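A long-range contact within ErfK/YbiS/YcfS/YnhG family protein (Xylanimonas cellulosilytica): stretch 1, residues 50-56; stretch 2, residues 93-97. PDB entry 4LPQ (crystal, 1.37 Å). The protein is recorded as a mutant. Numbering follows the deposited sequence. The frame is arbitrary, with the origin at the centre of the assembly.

Stretch 1 50-56: WAFQKAA
Stretch 2, residues 93-97: DKQIL

Stretch 1 is a length of α-helix that begins earlier in the chain, with phi near -60° and psi between -41° and -50° from Trp-50 through Ala-55; at Ala-56 phi/psi shift to -79/-6. Its backbone bonds run from Lys-54 N to Trp-50 O (2.9 Å), Ala-55 N to Ala-51 O (2.9 Å) and Ala-56 N to Phe-52 O (3.0 Å). Stretch 2 starts as a loop, Asp-93 at -67/-43 and Lys-94 at -85/-15, turns through the left-handed conformation of Gln-95 (60/50), and enters a strand at Ile-96 (-134/154) and Leu-97 (-112/132). The side chains of Asp-93 (chi1 -71°, m; chi2 -3°) and Leu-97 (-180°, t; 153°, t) are out of reach of stretch 1. The chains run in opposite senses past each other: Ala-51 CA lies 6.3 Å from Ile-96 CA, and Lys-54 CA lies 5.3 Å from Lys-94 CA. Together they bury 280 Å².

Trp-50 (chi1 -76°, m; chi2 -18°) sets its CA-to-CB bond sideways, and its indole leads away from the other stretch. Ala-51, small and buried, also points sideways; it meets Ile-96 through its backbone, Ala-51 O lying 3.9 Å from Ile-96 CG2, while its methyl comes no closer than 4.6 Å to stretch 2. Phe-52 (chi1 -176°, t; chi2 78°) points away and is buried elsewhere in the structure, while Gln-53 (m, t, chi3 -43°) is out of reach and makes its hydrogen bonds elsewhere.

Lys-54 is the main contributor from the helix, with 78 Å² covered. Its CA-to-CB bond points toward stretch 2, and chi angles of -72°, 171°, 163° and -172° (m, t, t, t) extend the chain. Its methylenes pass over the Lys-94 carbonyl, with Lys-54 CB 3.1 Å from Lys-94 O; Lys-54 CB also packs on Ile-96 CG2 at 3.7 Å. The ammonium end bonds to the next carbonyl, Lys-54 NZ donating to Gln-95 O at 3.0 Å. Lys-54 NZ also donates to a water at 2.9 Å, and that water's O lies in hydrogen-bonding reach of Gln-95 OE1, again at 2.9 Å. The Gln-95 side chain (m, m, chi3 -68°) has its CA-to-CB bond sideways, and its end leads away.

Ala-55 points away overall, yet its one methyl still lies against Ile-96, Ala-55 CB to Ile-96 CD1 being 3.9 Å, an apolar contact. Ile-96 directs its CA-to-CB bond toward the helix, with chi1 60° (p) and chi2 -176° (t), so that CG2 meets Lys-54 CB while CD1 meets Ala-55 CB; a branched side chain suits this double contact. Ala-55 O accepts a hydrogen bond from Lys-94 NZ at 2.8 Å. The CA-to-CB bond of Lys-94 is sideways, and the extended m, t, t, t chain (-64°, -174°, 170°, -178°) is long enough to carry its ammonium, a strong donor, to this main-chain oxygen. Thus each stretch sends one lysine to a main-chain oxygen of the other. Ala-56, pointing away, adds almost nothing.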

ATOM      1  N   TRP A  50      -4.235  -7.743   2.073  1.00 11.16           N
ATOM      2  CA  TRP A  50      -3.908  -6.891   3.216  1.00 11.46           C
ATOM      3  C   TRP A  50      -4.439  -5.495   3.001  1.00 10.96           C
ATOM      4  O   TRP A  50      -5.004  -4.895   3.887  1.00 12.02           O
ATOM      5  CB  TRP A  50      -2.438  -6.878   3.446  1.00 10.99           C
ATOM      6  CG  TRP A  50      -1.867  -8.124   4.106  1.00 11.59           C
ATOM      7  CD1 TRP A  50      -2.530  -9.087   4.797  1.00 11.32           C
ATOM      8  CD2 TRP A  50      -0.492  -8.503   4.158  1.00 10.36           C
ATOM      9  NE1 TRP A  50      -1.661 -10.021   5.313  1.00 11.57           N
ATOM     10  CE2 TRP A  50      -0.384  -9.710   4.943  1.00 11.59           C
ATOM     11  CE3 TRP A  50       0.660  -7.948   3.663  1.00 11.47           C
ATOM     12  CZ2 TRP A  50       0.817 -10.345   5.157  1.00 12.39           C
ATOM     13  CZ3 TRP A  50       1.869  -8.555   3.886  1.00 13.24           C
ATOM     14  CH2 TRP A  50       1.944  -9.732   4.630  1.00 13.03           C
ATOM     15  N   ALA A  51      -4.285  -4.943   1.769  1.00 11.77           N
ATOM     16  CA  ALA A  51      -4.842  -3.611   1.495  1.00 11.21           C
ATOM     17  C   ALA A  51      -6.320  -3.584   1.710  1.00 11.71           C
ATOM     18  O   ALA A  51      -6.881  -2.630   2.219  1.00 11.44           O
ATOM     19  CB  ALA A  51      -4.515  -3.218   0.110  1.00 12.37           C
ATOM     20  N   PHE A  52      -7.005  -4.647   1.276  1.00 11.00           N
ATOM     21  CA  PHE A  52      -8.441  -4.722   1.424  1.00 10.58           C
ATOM     22  C   PHE A  52      -8.887  -4.774   2.861  1.00 10.57           C
ATOM     23  O   PHE A  52      -9.767  -4.067   3.313  1.00 11.43           O
ATOM     24  CB  PHE A  52      -8.986  -5.918   0.655  1.00 10.74           C
ATOM     25  CG  PHE A  52     -10.497  -5.954   0.712  1.00 10.80           C
ATOM     26  CD1 PHE A  52     -11.242  -5.128  -0.090  1.00 12.08           C
ATOM     27  CD2 PHE A  52     -11.152  -6.707   1.636  1.00 13.36           C
ATOM     28  CE1 PHE A  52     -12.586  -5.004   0.075  1.00 12.38           C
ATOM     29  CE2 PHE A  52     -12.546  -6.626   1.777  1.00 12.36           C
ATOM     30  CZ  PHE A  52     -13.280  -5.733   1.009  1.00 12.71           C
ATOM     31  N   GLN A  53      -8.272  -5.691   3.617  1.00 10.47           N
ATOM     32  CA  GLN A  53      -8.591  -5.827   5.048  1.00 11.27           C
ATOM     33  C   GLN A  53      -8.300  -4.528   5.769  1.00 10.79           C
ATOM     34  O   GLN A  53      -9.098  -4.103   6.609  1.00 12.21           O
ATOM     35  CB  GLN A  53      -7.904  -7.023   5.709  1.00 11.11           C
ATOM     36  CG  GLN A  53      -8.352  -8.360   5.170  1.00 11.73           C
ATOM     37  CD  GLN A  53      -7.650  -9.509   5.744  1.00 12.20           C
ATOM     38  OE1 GLN A  53      -6.441  -9.520   5.930  1.00 12.98           O
ATOM     39  NE2 GLN A  53      -8.454 -10.541   6.011  1.00 13.34           N
ATOM     40  N   LYS A  54      -7.141  -3.924   5.511  1.00 10.95           N
ATOM     41  CA  LYS A  54      -6.874  -2.597   6.071  1.00 11.67           C
ATOM     42  C   LYS A  54      -7.939  -1.552   5.750  1.00 11.36           C
ATOM     43  O   LYS A  54      -8.424  -0.859   6.620  1.00 12.99           O
ATOM     44  CB  LYS A  54      -5.520  -2.102   5.542  1.00 11.21           C
ATOM     45  CG  LYS A  54      -4.307  -2.831   6.136  1.00 11.12           C
ATOM     46  CD  LYS A  54      -3.026  -2.460   5.441  1.00 11.30           C
ATOM     47  CE  LYS A  54      -1.794  -2.816   6.194  1.00 11.72           C
ATOM     48  NZ  LYS A  54      -0.585  -2.216   5.508  1.00 11.95           N
ATOM     49  N   ALA A  55      -8.303  -1.466   4.478  1.00 11.70           N
ATOM     50  CA  ALA A  55      -9.227  -0.464   4.055  1.00 12.12           C
ATOM     51  C   ALA A  55     -10.574  -0.635   4.797  1.00 12.95           C
ATOM     52  O   ALA A  55     -11.220   0.294   5.225  1.00 13.53           O
ATOM     53  CB  ALA A  55      -9.410  -0.533   2.572  1.00 12.83           C
ATOM     54  N   ALA A  56     -11.032  -1.898   4.868  1.00 11.82           N
ATOM     55  CA  ALA A  56     -12.324  -2.259   5.403  1.00 11.31           C
ATOM     56  C   ALA A  56     -12.310  -2.269   6.939  1.00 12.30           C
ATOM     57  O   ALA A  56     -13.375  -2.537   7.536  1.00 15.76           O
ATOM     58  CB  ALA A  56     -12.789  -3.586   4.825  1.00 13.49           C
ATOM     59  N   ASP A  93      -3.561   5.508   9.710  1.00 13.68           N
ATOM     60  CA  ASP A  93      -4.247   4.578  10.577  1.00 14.21           C
ATOM     61  C   ASP A  93      -4.512   3.242   9.883  1.00 13.07           C
ATOM     62  O   ASP A  93      -4.338   2.149  10.465  1.00 14.82           O
ATOM     63  CB  ASP A  93      -5.563   5.148  11.080  1.00 15.65           C
ATOM     64  CG  ASP A  93      -5.370   6.271  12.098  1.00 22.89           C
ATOM     65  OD1 ASP A  93      -4.228   6.618  12.506  1.00 26.35           O
ATOM     66  OD2 ASP A  93      -6.418   6.849  12.430  1.00 31.34           O
ATOM     67  N   LYS A  94      -4.943   3.290   8.644  1.00 12.72           N
ATOM     68  CA  LYS A  94      -5.233   2.097   7.867  1.00 12.24           C
ATOM     69  C   LYS A  94      -4.026   1.500   7.165  1.00 11.72           C
ATOM     70  O   LYS A  94      -4.049   0.346   6.728  1.00 13.12           O
ATOM     71  CB  LYS A  94      -6.368   2.334   6.864  1.00 13.64           C
ATOM     72  CG  LYS A  94      -7.683   2.643   7.542  1.00 13.19           C
ATOM     73  CD  LYS A  94      -8.831   2.744   6.544  1.00 14.18           C
ATOM     74  CE  LYS A  94     -10.196   2.821   7.244  1.00 18.86           C
ATOM     75  NZ  LYS A  94     -11.326   2.860   6.278  1.00 18.54           N
ATOM     76  N   GLN A  95      -2.935   2.261   7.061  1.00 11.45           N
ATOM     77  CA  GLN A  95      -1.722   1.807   6.414  1.00 11.05           C
ATOM     78  C   GLN A  95      -1.965   1.436   4.940  1.00 10.67           C
ATOM     79  O   GLN A  95      -1.535   0.376   4.441  1.00 11.46           O
ATOM     80  CB  GLN A  95      -1.070   0.674   7.197  1.00 12.13           C
ATOM     81  CG  GLN A  95      -0.544   1.095   8.589  1.00 12.82           C
ATOM     82  CD  GLN A  95       0.769   1.830   8.461  1.00 11.63           C
ATOM     83  OE1 GLN A  95       1.793   1.248   8.093  1.00 12.96           O
ATOM     84  NE2 GLN A  95       0.682   3.158   8.602  1.00 13.59           N
ATOM     85  N   ILE A  96      -2.635   2.365   4.190  1.00 10.66           N
ATOM     86  CA  ILE A  96      -2.869   2.228   2.769  1.00 11.35           C
ATOM     87  C   ILE A  96      -2.526   3.546   2.084  1.00 11.23           C
ATOM     88  O   ILE A  96      -2.642   4.632   2.672  1.00 11.94           O
ATOM     89  CB  ILE A  96      -4.329   1.778   2.470  1.00 11.75           C
ATOM     90  CG1 ILE A  96      -5.345   2.753   2.995  1.00 12.79           C
ATOM     91  CG2 ILE A  96      -4.584   0.373   2.979  1.00 13.16           C
ATOM     92  CD1 ILE A  96      -6.794   2.362   2.844  1.00 13.54           C
ATOM     93  N   LEU A  97      -2.176   3.374   0.817  1.00 10.73           N
ATOM     94  CA  LEU A  97      -1.947   4.479  -0.097  1.00 11.62           C
ATOM     95  C   LEU A  97      -3.043   4.453  -1.134  1.00 11.72           C
ATOM     96  O   LEU A  97      -3.357   3.418  -1.726  1.00 12.03           O
ATOM     97  CB  LEU A  97      -0.533   4.350  -0.717  1.00 11.72           C
ATOM     98  CG  LEU A  97      -0.142   5.446  -1.697  1.00 12.89           C
ATOM     99  CD1 LEU A  97       1.363   5.579  -1.696  1.00 15.09           C
ATOM    100  CD2 LEU A  97      -0.607   5.084  -3.106  1.00 14.10           C
TER
HETATM  101  O   HOH W   1       1.133  -1.576   7.750  1.00 13.23           O